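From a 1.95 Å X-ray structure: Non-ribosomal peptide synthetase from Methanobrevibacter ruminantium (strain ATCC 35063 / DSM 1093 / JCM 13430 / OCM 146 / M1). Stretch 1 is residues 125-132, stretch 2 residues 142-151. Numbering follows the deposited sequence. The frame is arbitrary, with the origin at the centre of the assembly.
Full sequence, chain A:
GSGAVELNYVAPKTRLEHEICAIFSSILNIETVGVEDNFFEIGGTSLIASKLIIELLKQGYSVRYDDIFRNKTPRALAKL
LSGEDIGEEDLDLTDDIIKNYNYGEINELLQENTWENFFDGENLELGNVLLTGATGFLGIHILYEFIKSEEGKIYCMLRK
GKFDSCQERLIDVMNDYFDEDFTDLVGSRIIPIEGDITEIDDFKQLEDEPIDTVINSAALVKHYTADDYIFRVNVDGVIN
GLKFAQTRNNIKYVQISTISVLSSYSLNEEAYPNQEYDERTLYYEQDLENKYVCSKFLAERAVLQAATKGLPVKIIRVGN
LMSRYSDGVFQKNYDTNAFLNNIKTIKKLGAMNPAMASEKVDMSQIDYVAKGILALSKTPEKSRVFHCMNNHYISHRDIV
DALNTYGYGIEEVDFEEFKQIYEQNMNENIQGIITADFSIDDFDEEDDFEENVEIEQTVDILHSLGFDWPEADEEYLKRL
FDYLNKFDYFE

Stretch 1, residues 125-132: ELGNVLLT
Stretch 2, residues 142-151: ILYEFIKSEE

Residues 129-132 form a β-strand, and stretch 2 opens within an α-helix that begins earlier in the chain. The two run nearly antiparallel, at 158°, with axes 10.6 Å apart at closest approach, room for one layer of side chains. No direct hydrogen bond joins them; the contact buries 304 Å² and is mainly apolar. Phi/psi lie near -60/-45 for 142-147, then -80/-24, -131/-4 and -121/165 for 148-150; i to i-4 bonds such as Phe146 N to Ile142 O (2.9 Å) hold the helical backbone.

After exposed Glu125 (-90/139), Leu126 (-68/-53; chi1 t, chi2 p) points toward the helix; Leu126 CA lies 8.2 Å from Glu150 CA. Leu126 CD2 lies 3.7 Å from Phe146 CE2, at the ring edge, and packs against the CG-CD part of Glu150 (m, m, chi3 -37°), with Leu126 CD2 3.6 Å from both Glu150 CG and Glu150 CD. A water links this pair weakly, accepting from Leu126 N (3.4 Å) and donating to Glu150 OE1 (3.5 Å).

Gly127 turns the chain at 74/-151, a positive phi that favours glycine; Gly127 O lies 3.7 Å from Phe146 CZ, near the ring plane, where the aromatic rim is slightly electropositive. Asn128 (-85/140; chi1 m) directs its CB away.

From here side chains alternate. Val129 (-113/137; chi1 t) points toward the helix, Val129 CG2 3.6 Å from Phe146 CE2 (chi1 t, chi2 -85°), a compact β-branched residue suited to a strand. Leu130 (-97/111; t, p) is out of reach. Leu131 (-103/124; t, p) returns, Leu131 CA 7.8 Å from Leu143 CA. Leu131 CD1 and CD2 both lie near Ile142 CG2 (4.1 and 4.2 Å; Ile142 m, t), and Leu131 CD2 also reaches Leu143 CB (3.9 Å; Leu143 t, p); a branched apolar end suits these aliphatic carbons. Thr132 (-99/151; chi1 p) is again out of reach.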

ATOM      1  N   GLU A 125      -2.774  -5.447 -27.089  1.00 38.49           N
ATOM      2  CA  GLU A 125      -2.625  -4.013 -27.300  1.00 42.76           C
ATOM      3  C   GLU A 125      -3.215  -3.250 -26.122  1.00 38.98           C
ATOM      4  O   GLU A 125      -4.274  -3.611 -25.606  1.00 38.68           O
ATOM      5  CB  GLU A 125      -3.299  -3.566 -28.596  1.00 45.70           C
ATOM      6  CG  GLU A 125      -2.478  -3.825 -29.842  1.00 51.07           C
ATOM      7  CD  GLU A 125      -3.290  -3.641 -31.119  1.00 67.26           C
ATOM      8  OE1 GLU A 125      -4.530  -3.815 -31.064  1.00 64.05           O
ATOM      9  OE2 GLU A 125      -2.688  -3.334 -32.177  1.00 70.96           O
ATOM     10  N   LEU A 126      -2.516  -2.199 -25.692  1.00 37.42           N
ATOM     11  CA  LEU A 126      -3.032  -1.364 -24.610  1.00 34.91           C
ATOM     12  C   LEU A 126      -4.267  -0.585 -25.055  1.00 33.88           C
ATOM     13  O   LEU A 126      -5.312  -0.632 -24.399  1.00 37.19           O
ATOM     14  CB  LEU A 126      -1.936  -0.415 -24.124  1.00 39.61           C
ATOM     15  CG  LEU A 126      -2.130   0.301 -22.794  1.00 36.18           C
ATOM     16  CD1 LEU A 126      -2.188  -0.701 -21.686  1.00 31.12           C
ATOM     17  CD2 LEU A 126      -0.985   1.264 -22.567  1.00 37.02           C
ATOM     18  N   GLY A 127      -4.168   0.138 -26.172  1.00 37.72           N
ATOM     19  CA  GLY A 127      -5.334   0.870 -26.639  1.00 34.60           C
ATOM     20  C   GLY A 127      -5.609   2.100 -25.782  1.00 38.06           C
ATOM     21  O   GLY A 127      -4.706   2.698 -25.191  1.00 34.56           O
ATOM     22  N   ASN A 128      -6.882   2.480 -25.715  1.00 35.08           N
ATOM     23  CA  ASN A 128      -7.296   3.573 -24.852  1.00 32.79           C
ATOM     24  C   ASN A 128      -7.547   3.062 -23.442  1.00 32.29           C
ATOM     25  O   ASN A 128      -8.148   2.003 -23.246  1.00 32.66           O
ATOM     26  CB  ASN A 128      -8.560   4.233 -25.391  1.00 33.40           C
ATOM     27  CG  ASN A 128      -8.399   4.724 -26.810  1.00 37.45           C
ATOM     28  OD1 ASN A 128      -7.321   5.178 -27.218  1.00 37.69           O
ATOM     29  ND2 ASN A 128      -9.467   4.616 -27.581  1.00 37.26           N
ATOM     30  N   VAL A 129      -7.127   3.841 -22.451  1.00 32.45           N
ATOM     31  CA  VAL A 129      -7.108   3.385 -21.065  1.00 30.53           C
ATOM     32  C   VAL A 129      -8.129   4.160 -20.249  1.00 28.83           C
ATOM     33  O   VAL A 129      -8.255   5.377 -20.398  1.00 31.52           O
ATOM     34  CB  VAL A 129      -5.696   3.537 -20.470  1.00 29.48           C
ATOM     35  CG1 VAL A 129      -5.737   3.496 -18.918  1.00 25.48           C
ATOM     36  CG2 VAL A 129      -4.784   2.462 -21.054  1.00 29.15           C
ATOM     37  N   LEU A 130      -8.866   3.451 -19.406  1.00 27.48           N
ATOM     38  CA  LEU A 130      -9.590   4.048 -18.292  1.00 30.38           C
ATOM     39  C   LEU A 130      -8.711   3.891 -17.052  1.00 29.54           C
ATOM     40  O   LEU A 130      -8.506   2.776 -16.569  1.00 30.08           O
ATOM     41  CB  LEU A 130     -10.947   3.378 -18.094  1.00 29.26           C
ATOM     42  CG  LEU A 130     -11.620   3.800 -16.788  1.00 32.03           C
ATOM     43  CD1 LEU A 130     -11.923   5.275 -16.874  1.00 29.23           C
ATOM     44  CD2 LEU A 130     -12.873   2.997 -16.502  1.00 26.23           C
ATOM     45  N   LEU A 131      -8.179   4.998 -16.550  1.00 26.30           N
ATOM     46  CA  LEU A 131      -7.348   5.015 -15.357  1.00 30.59           C
ATOM     47  C   LEU A 131      -8.147   5.523 -14.159  1.00 26.39           C
ATOM     48  O   LEU A 131      -8.697   6.641 -14.188  1.00 30.15           O
ATOM     49  CB  LEU A 131      -6.118   5.899 -15.582  1.00 25.30           C
ATOM     50  CG  LEU A 131      -5.228   6.181 -14.375  1.00 25.27           C
ATOM     51  CD1 LEU A 131      -4.624   4.892 -13.805  1.00 25.21           C
ATOM     52  CD2 LEU A 131      -4.116   7.170 -14.758  1.00 23.65           C
ATOM     53  N   THR A 132      -8.183   4.716 -13.105  1.00 26.16           N
ATOM     54  CA  THR A 132      -8.691   5.165 -11.818  1.00 28.87           C
ATOM     55  C   THR A 132      -7.517   5.531 -10.927  1.00 30.24           C
ATOM     56  O   THR A 132      -6.428   4.972 -11.054  1.00 29.21           O
ATOM     57  CB  THR A 132      -9.545   4.100 -11.104  1.00 27.28           C
ATOM     58  OG1 THR A 132      -8.703   3.063 -10.572  1.00 29.11           O
ATOM     59  CG2 THR A 132     -10.604   3.512 -12.014  1.00 28.18           C
ATOM     60  N   ILE A 142       1.442   6.824 -13.746  1.00 26.69           N
ATOM     61  CA  ILE A 142       0.895   6.036 -14.851  1.00 24.04           C
ATOM     62  C   ILE A 142       0.396   6.962 -15.960  1.00 24.96           C
ATOM     63  O   ILE A 142       0.627   6.711 -17.144  1.00 26.17           O
ATOM     64  CB  ILE A 142      -0.222   5.094 -14.369  1.00 22.95           C
ATOM     65  CG1 ILE A 142       0.340   4.016 -13.420  1.00 27.29           C
ATOM     66  CG2 ILE A 142      -0.961   4.488 -15.580  1.00 22.69           C
ATOM     67  CD1 ILE A 142      -0.711   3.083 -12.805  1.00 23.45           C
ATOM     68  N   LEU A 143      -0.287   8.051 -15.595  1.00 27.46           N
ATOM     69  CA  LEU A 143      -0.770   8.981 -16.613  1.00 25.32           C
ATOM     70  C   LEU A 143       0.401   9.643 -17.335  1.00 30.40           C
ATOM     71  O   LEU A 143       0.403   9.773 -18.570  1.00 27.72           O
ATOM     72  CB  LEU A 143      -1.677  10.028 -15.967  1.00 26.70           C
ATOM     73  CG  LEU A 143      -1.959  11.313 -16.749  1.00 27.29           C
ATOM     74  CD1 LEU A 143      -2.700  10.965 -18.024  1.00 29.62           C
ATOM     75  CD2 LEU A 143      -2.774  12.284 -15.913  1.00 26.29           C
ATOM     76  N   TYR A 144       1.396  10.082 -16.574  1.00 29.15           N
ATOM     77  CA  TYR A 144       2.618  10.624 -17.161  1.00 32.86           C
ATOM     78  C   TYR A 144       3.228   9.669 -18.183  1.00 30.55           C
ATOM     79  O   TYR A 144       3.445  10.038 -19.343  1.00 32.89           O
ATOM     80  CB  TYR A 144       3.617  10.922 -16.055  1.00 30.10           C
ATOM     81  CG  TYR A 144       4.885  11.574 -16.540  1.00 35.57           C
ATOM     82  CD1 TYR A 144       4.896  12.914 -16.905  1.00 38.46           C
ATOM     83  CD2 TYR A 144       6.070  10.855 -16.626  1.00 35.69           C
ATOM     84  CE1 TYR A 144       6.041  13.521 -17.348  1.00 41.66           C
ATOM     85  CE2 TYR A 144       7.226  11.455 -17.063  1.00 42.04           C
ATOM     86  CZ  TYR A 144       7.208  12.795 -17.421  1.00 45.47           C
ATOM     87  OH  TYR A 144       8.354  13.413 -17.869  1.00 47.70           O
ATOM     88  N   GLU A 145       3.491   8.422 -17.777  1.00 30.62           N
ATOM     89  CA  GLU A 145       4.133   7.488 -18.696  1.00 32.16           C
ATOM     90  C   GLU A 145       3.238   7.155 -19.878  1.00 30.79           C
ATOM     91  O   GLU A 145       3.740   6.893 -20.981  1.00 29.89           O
ATOM     92  CB  GLU A 145       4.538   6.197 -17.982  1.00 33.15           C
ATOM     93  CG  GLU A 145       5.608   6.368 -16.921  1.00 33.65           C
ATOM     94  CD  GLU A 145       6.951   6.862 -17.470  1.00 41.94           C
ATOM     95  OE1 GLU A 145       7.297   6.542 -18.639  1.00 40.03           O
ATOM     96  OE2 GLU A 145       7.660   7.571 -16.712  1.00 43.61           O
ATOM     97  N   PHE A 146       1.920   7.137 -19.684  1.00 28.93           N
ATOM     98  CA  PHE A 146       1.040   6.858 -20.811  1.00 29.54           C
ATOM     99  C   PHE A 146       1.150   7.968 -21.845  1.00 31.04           C
ATOM    100  O   PHE A 146       1.266   7.706 -23.043  1.00 32.83           O
ATOM    101  CB  PHE A 146      -0.409   6.694 -20.343  1.00 22.44           C
ATOM    102  CG  PHE A 146      -1.360   6.324 -21.452  1.00 30.67           C
ATOM    103  CD1 PHE A 146      -1.925   7.307 -22.262  1.00 30.47           C
ATOM    104  CD2 PHE A 146      -1.666   4.993 -21.709  1.00 26.21           C
ATOM    105  CE1 PHE A 146      -2.797   6.959 -23.304  1.00 31.37           C
ATOM    106  CE2 PHE A 146      -2.536   4.644 -22.748  1.00 30.23           C
ATOM    107  CZ  PHE A 146      -3.099   5.630 -23.542  1.00 32.29           C
ATOM    108  N   ILE A 147       1.090   9.221 -21.388  1.00 28.57           N
ATOM    109  CA  ILE A 147       1.281  10.362 -22.277  1.00 32.98           C
ATOM    110  C   ILE A 147       2.586  10.221 -23.033  1.00 35.36           C
ATOM    111  O   ILE A 147       2.647  10.461 -24.246  1.00 35.01           O
ATOM    112  CB  ILE A 147       1.256  11.675 -21.472  1.00 31.41           C
ATOM    113  CG1 ILE A 147      -0.145  11.966 -20.943  1.00 32.17           C
ATOM    114  CG2 ILE A 147       1.755  12.839 -22.294  1.00 32.43           C
ATOM    115  CD1 ILE A 147      -0.104  12.821 -19.677  1.00 32.80           C
ATOM    116  N   LYS A 148       3.653   9.830 -22.326  1.00 32.82           N
ATOM    117  CA  LYS A 148       4.983   9.892 -22.918  1.00 33.03           C
ATOM    118  C   LYS A 148       5.292   8.725 -23.840  1.00 39.56           C
ATOM    119  O   LYS A 148       6.145   8.875 -24.721  1.00 42.27           O
ATOM    120  CB  LYS A 148       6.058   9.954 -21.833  1.00 33.40           C
ATOM    121  CG  LYS A 148       6.178  11.294 -21.156  1.00 35.30           C
ATOM    122  CD  LYS A 148       7.477  11.386 -20.380  1.00 39.75           C
ATOM    123  N   SER A 149       4.630   7.574 -23.672  1.00 36.91           N
ATOM    124  CA  SER A 149       5.066   6.355 -24.344  1.00 39.46           C
ATOM    125  C   SER A 149       3.970   5.595 -25.067  1.00 42.27           C
ATOM    126  O   SER A 149       4.277   4.585 -25.703  1.00 45.51           O
ATOM    127  CB  SER A 149       5.721   5.391 -23.342  1.00 41.48           C
ATOM    128  OG  SER A 149       6.481   6.103 -22.393  1.00 49.85           O
ATOM    129  N   GLU A 150       2.719   6.018 -24.978  1.00 38.17           N
ATOM    130  CA  GLU A 150       1.627   5.318 -25.624  1.00 37.75           C
ATOM    131  C   GLU A 150       0.939   6.252 -26.602  1.00 38.55           C
ATOM    132  O   GLU A 150       1.105   7.472 -26.544  1.00 39.87           O
ATOM    133  CB  GLU A 150       0.620   4.788 -24.592  1.00 39.61           C
ATOM    134  CG  GLU A 150       1.252   3.824 -23.618  1.00 42.25           C
ATOM    135  CD  GLU A 150       1.810   2.581 -24.320  1.00 45.61           C
ATOM    136  OE1 GLU A 150       1.164   2.105 -25.290  1.00 47.34           O
ATOM    137  OE2 GLU A 150       2.881   2.091 -23.888  1.00 43.80           O
ATOM    138  N   GLU A 151       0.132   5.667 -27.487  1.00 40.85           N
ATOM    139  CA  GLU A 151      -0.460   6.422 -28.579  1.00 39.49           C
ATOM    140  C   GLU A 151      -1.935   6.755 -28.376  1.00 40.66           C
ATOM    141  O   GLU A 151      -2.428   7.707 -28.992  1.00 46.99           O
ATOM    142  CB  GLU A 151      -0.286   5.653 -29.895  1.00 41.23           C
ATOM    143  CG  GLU A 151       1.131   5.705 -30.457  1.00 44.91           C
TER
HETATM  144  O   HOH W   1      -0.531  -0.066 -27.382  1.00 46.47           O